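Local structure of intracellular growth locus, subunit C (Francisella tularensis subsp. tularensis, 2QWU) at residues D181-C193 with S197-A209. The protein is a pathogenicity-island protein of the intracellular growth locus, probably needed for growth of the bacterium inside host cells. The protein carries 2 engineered substitutions. Residues are numbered along the deposited sequence; the frame is centred on the assembly and turned at random.
Sequences DGLTTSQGSLPVC and STDKGVAKIGYIA
The carbonyl oxygen of Gly188 is gripped by two successive amides at the open end of a two-stranded antiparallel beta hairpin, strands 189-193 and 200-204. Ile205 N reaches Gly188 O at 2.7 Å and Gly206 N reaches it at 3.1 Å, both from the same face of the carbonyl plane. Farther along, Leu190 pairs with Ala203 and Val192 with Gly201, each through two backbone hydrogen bonds; the N-H...O angle from Val192 N to Gly201 O is 174°, although the donor stands above the carbonyl plane.

One face of the hairpin is apolar. Leu190 CD1 lies 4.0 Å from Ile205 CD1, the two side chains crossing at a slant, and both residues also touch Ile78 of strand 71-79, so this face packs against the large antiparallel sheet. With chi1 at 64°, CG1 of Ile205 sits flanked by its own N and C and brings CD1 to 3.9 Å from Thr185 CG2, these side chains crossing at about a right angle. Val192 CG1 meets Ala203 CB. On the other face, Val202 CG1 rests 3.5 Å from Ser189 CB.

Just ahead of strand 189-193, Thr185 OG1 accepts from Gln187 N in an ST turn and also bonds to Glu147 O. Gln187 NE2, in turn, donates to Ser189 O at 3.0 Å, with that oxygen only 1° out of the amide plane. Where the two segments diverge, past the Gly188-Ile205 bond, one water donates to both Ser186 O and Tyr207 O, at 2.7 Å from Ser186 O.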
loop_
_atom_site.group_PDB
_atom_site.type_symbol
_atom_site.label_atom_id
_atom_site.label_comp_id
_atom_site.label_asym_id
_atom_site.label_seq_id
_atom_site.Cartn_x
_atom_site.Cartn_y
_atom_site.Cartn_z
ATOM N N ASP A 181 3.507 0.248 -11.434
ATOM C CA ASP A 181 4.740 -0.542 -11.558
ATOM C C ASP A 181 5.866 0.425 -11.931
ATOM O O ASP A 181 5.613 1.540 -12.351
ATOM C CB ASP A 181 4.623 -1.593 -12.696
ATOM C CG ASP A 181 3.527 -2.638 -12.454
ATOM O OD1 ASP A 181 3.673 -3.525 -11.554
ATOM O OD2 ASP A 181 2.501 -2.575 -13.184
ATOM N N GLY A 182 7.103 -0.015 -11.733
ATOM C CA GLY A 182 8.286 0.772 -12.069
ATOM C C GLY A 182 8.584 1.945 -11.145
ATOM O O GLY A 182 8.989 3.030 -11.600
ATOM N N LEU A 183 8.359 1.748 -9.854
ATOM C CA LEU A 183 8.588 2.789 -8.870
ATOM C C LEU A 183 9.856 2.460 -8.095
ATOM O O LEU A 183 10.349 1.367 -8.154
ATOM C CB LEU A 183 7.416 2.808 -7.861
ATOM C CG LEU A 183 6.038 3.242 -8.363
ATOM C CD1 LEU A 183 4.950 2.990 -7.267
ATOM C CD2 LEU A 183 6.114 4.734 -8.719
ATOM N N THR A 184 10.399 3.440 -7.402
ATOM C CA THR A 184 11.534 3.174 -6.527
ATOM C C THR A 184 11.341 4.171 -5.372
ATOM O O THR A 184 10.305 4.809 -5.285
ATOM C CB THR A 184 12.877 3.373 -7.247
ATOM O OG1 THR A 184 13.932 3.029 -6.335
ATOM C CG2 THR A 184 13.047 4.812 -7.689
ATOM N N THR A 185 12.292 4.283 -4.466
ATOM C CA THR A 185 12.136 5.241 -3.353
ATOM C C THR A 185 13.560 5.540 -2.873
ATOM O O THR A 185 14.441 4.733 -3.093
ATOM C CB THR A 185 11.355 4.572 -2.174
ATOM O OG1 THR A 185 11.295 5.464 -1.031
ATOM C CG2 THR A 185 12.064 3.296 -1.705
ATOM N N SER A 186 13.794 6.674 -2.215
ATOM C CA SER A 186 15.128 6.944 -1.656
ATOM C C SER A 186 15.264 6.416 -0.229
ATOM O O SER A 186 16.350 6.495 0.381
ATOM C CB SER A 186 15.402 8.443 -1.575
ATOM O OG SER A 186 15.030 9.075 -2.764
ATOM N N GLN A 187 14.170 5.907 0.325
ATOM C CA GLN A 187 14.193 5.369 1.694
ATOM C C GLN A 187 15.002 4.076 1.612
ATOM O O GLN A 187 14.788 3.253 0.704
ATOM C CB GLN A 187 12.745 5.126 2.200
ATOM C CG GLN A 187 12.654 4.632 3.603
ATOM C CD GLN A 187 11.242 4.740 4.173
ATOM O OE1 GLN A 187 10.533 5.747 3.944
ATOM N NE2 GLN A 187 10.817 3.714 4.931
ATOM N N GLY A 188 15.942 3.892 2.538
ATOM C CA GLY A 188 16.813 2.720 2.454
ATOM C C GLY A 188 16.375 1.440 3.138
ATOM O O GLY A 188 16.940 0.360 2.874
ATOM N N SER A 189 15.379 1.532 4.016
ATOM C CA SER A 189 14.931 0.320 4.727
ATOM C C SER A 189 13.478 0.478 5.153
ATOM O O SER A 189 12.914 1.573 5.071
ATOM C CB SER A 189 15.820 0.089 5.967
ATOM O OG SER A 189 15.716 1.237 6.822
ATOM N N LEU A 190 12.865 -0.628 5.564
ATOM C CA LEU A 190 11.491 -0.609 6.015
ATOM C C LEU A 190 11.348 -1.568 7.200
ATOM O O LEU A 190 11.897 -2.666 7.181
ATOM C CB LEU A 190 10.557 -1.146 4.899
ATOM C CG LEU A 190 10.250 -0.188 3.725
ATOM C CD1 LEU A 190 9.596 -0.942 2.597
ATOM C CD2 LEU A 190 9.371 0.959 4.207
ATOM N N PRO A 191 10.552 -1.198 8.218
ATOM C CA PRO A 191 10.351 -2.110 9.358
ATOM C C PRO A 191 9.416 -3.259 8.861
ATOM O O PRO A 191 8.484 -3.016 8.066
ATOM C CB PRO A 191 9.613 -1.239 10.390
ATOM C CG PRO A 191 9.976 0.107 10.072
ATOM C CD PRO A 191 10.013 0.142 8.534
ATOM N N VAL A 192 9.704 -4.495 9.276
ATOM C CA VAL A 192 8.884 -5.655 8.909
ATOM C C VAL A 192 8.700 -6.544 10.130
ATOM O O VAL A 192 9.320 -6.327 11.168
ATOM C CB VAL A 192 9.543 -6.497 7.769
ATOM C CG1 VAL A 192 9.680 -5.624 6.538
ATOM C CG2 VAL A 192 10.872 -7.104 8.236
ATOM N N CYS A 193 7.808 -7.505 10.021
ATOM C CA CYS A 193 7.639 -8.484 11.107
ATOM C C CYS A 193 7.267 -9.760 10.409
ATOM O O CYS A 193 6.409 -9.753 9.488
ATOM C CB CYS A 193 6.522 -8.102 12.059
ATOM S SG CYS A 193 6.532 -9.198 13.539
ATOM N N SER A 197 4.911 -12.316 16.503
ATOM C CA SER A 197 4.928 -10.891 16.829
ATOM C C SER A 197 6.276 -10.426 17.362
ATOM O O SER A 197 6.570 -9.242 17.325
ATOM C CB SER A 197 3.835 -10.525 17.856
ATOM O OG SER A 197 4.158 -11.087 19.121
ATOM N N THR A 198 7.098 -11.366 17.838
ATOM C CA THR A 198 8.426 -11.031 18.351
ATOM C C THR A 198 9.487 -11.193 17.210
ATOM O O THR A 198 10.699 -11.159 17.458
ATOM C CB THR A 198 8.770 -12.014 19.493
ATOM O OG1 THR A 198 8.669 -13.354 18.992
ATOM C CG2 THR A 198 7.770 -11.859 20.672
ATOM N N ASP A 199 9.045 -11.365 15.957
ATOM C CA ASP A 199 9.994 -11.558 14.840
ATOM C C ASP A 199 10.190 -10.265 14.035
ATOM O O ASP A 199 10.177 -10.268 12.775
ATOM C CB ASP A 199 9.500 -12.657 13.888
ATOM C CG ASP A 199 9.722 -14.061 14.429
ATOM O OD1 ASP A 199 10.741 -14.275 15.126
ATOM O OD2 ASP A 199 8.892 -14.948 14.122
ATOM N N LYS A 200 10.357 -9.150 14.749
ATOM C CA LYS A 200 10.548 -7.866 14.085
ATOM C C LYS A 200 11.912 -7.731 13.401
ATOM O O LYS A 200 12.923 -8.324 13.803
ATOM C CB LYS A 200 10.381 -6.736 15.078
ATOM C CG LYS A 200 9.017 -6.761 15.735
ATOM C CD LYS A 200 8.751 -5.497 16.515
ATOM C CE LYS A 200 7.425 -5.614 17.256
ATOM N NZ LYS A 200 6.931 -4.295 17.764
ATOM N N GLY A 201 11.937 -6.969 12.332
ATOM C CA GLY A 201 13.201 -6.784 11.684
ATOM C C GLY A 201 13.158 -5.551 10.838
ATOM O O GLY A 201 12.189 -4.800 10.843
ATOM N N VAL A 202 14.250 -5.354 10.113
ATOM C CA VAL A 202 14.387 -4.212 9.220
ATOM C C VAL A 202 14.862 -4.751 7.889
ATOM O O VAL A 202 15.941 -5.364 7.808
ATOM C CB VAL A 202 15.433 -3.222 9.768
ATOM C CG1 VAL A 202 15.706 -2.096 8.704
ATOM C CG2 VAL A 202 14.932 -2.646 11.098
ATOM N N ALA A 203 14.086 -4.524 6.840
ATOM C CA ALA A 203 14.477 -4.984 5.539
ATOM C C ALA A 203 15.249 -3.863 4.855
ATOM O O ALA A 203 14.700 -2.785 4.643
ATOM C CB ALA A 203 13.274 -5.293 4.756
ATOM N N LYS A 204 16.511 -4.110 4.513
ATOM C CA LYS A 204 17.315 -3.123 3.795
ATOM C C LYS A 204 16.871 -3.226 2.333
ATOM O O LYS A 204 16.858 -4.329 1.733
ATOM C CB LYS A 204 18.814 -3.462 3.955
ATOM C CG LYS A 204 19.790 -2.584 3.168
ATOM C CD LYS A 204 19.746 -1.075 3.498
ATOM C CE LYS A 204 21.109 -0.448 3.126
ATOM N NZ LYS A 204 21.730 -1.157 1.930
ATOM N N ILE A 205 16.476 -2.105 1.757
ATOM C CA ILE A 205 15.989 -2.126 0.372
ATOM C C ILE A 205 16.799 -1.299 -0.580
ATOM O O ILE A 205 16.638 -1.432 -1.775
ATOM C CB ILE A 205 14.488 -1.694 0.252
ATOM C CG1 ILE A 205 14.277 -0.230 0.672
ATOM C CG2 ILE A 205 13.646 -2.612 1.165
ATOM C CD1 ILE A 205 12.843 0.242 0.554
ATOM N N GLY A 206 17.674 -0.443 -0.050
ATOM C CA GLY A 206 18.456 0.367 -0.955
ATOM C C GLY A 206 19.612 1.049 -0.273
ATOM O O GLY A 206 19.892 0.804 0.872
ATOM N N TYR A 207 20.249 1.952 -1.008
ATOM C CA TYR A 207 21.386 2.686 -0.528
ATOM C C TYR A 207 21.011 3.653 0.582
ATOM O O TYR A 207 19.993 4.327 0.506
ATOM C CB TYR A 207 21.999 3.433 -1.728
ATOM C CG TYR A 207 23.047 4.442 -1.366
ATOM C CD1 TYR A 207 24.264 4.041 -0.841
ATOM C CD2 TYR A 207 22.804 5.805 -1.554
ATOM C CE1 TYR A 207 25.227 4.976 -0.513
ATOM C CE2 TYR A 207 23.736 6.757 -1.227
ATOM C CZ TYR A 207 24.955 6.343 -0.711
ATOM O OH TYR A 207 25.922 7.284 -0.423
ATOM N N ILE A 208 21.796 3.654 1.653
ATOM C CA ILE A 208 21.594 4.621 2.751
ATOM C C ILE A 208 22.865 5.503 2.785
ATOM O O ILE A 208 23.946 5.022 3.122
ATOM C CB ILE A 208 21.399 3.906 4.115
ATOM C CG1 ILE A 208 20.074 3.124 4.074
ATOM C CG2 ILE A 208 21.344 4.943 5.267
ATOM C CD1 ILE A 208 19.938 2.116 5.168
ATOM N N ALA A 209 22.730 6.780 2.423
ATOM C CA ALA A 209 23.888 7.694 2.386
ATOM C C ALA A 209 24.535 7.882 3.741
ATOM O O ALA A 209 23.802 7.889 4.768
ATOM C CB ALA A 209 23.473 9.050 1.820
HETATM O O HOH W 1 18.380 6.345 2.103
HETATM O O HOH W 2 18.367 4.959 -1.615
#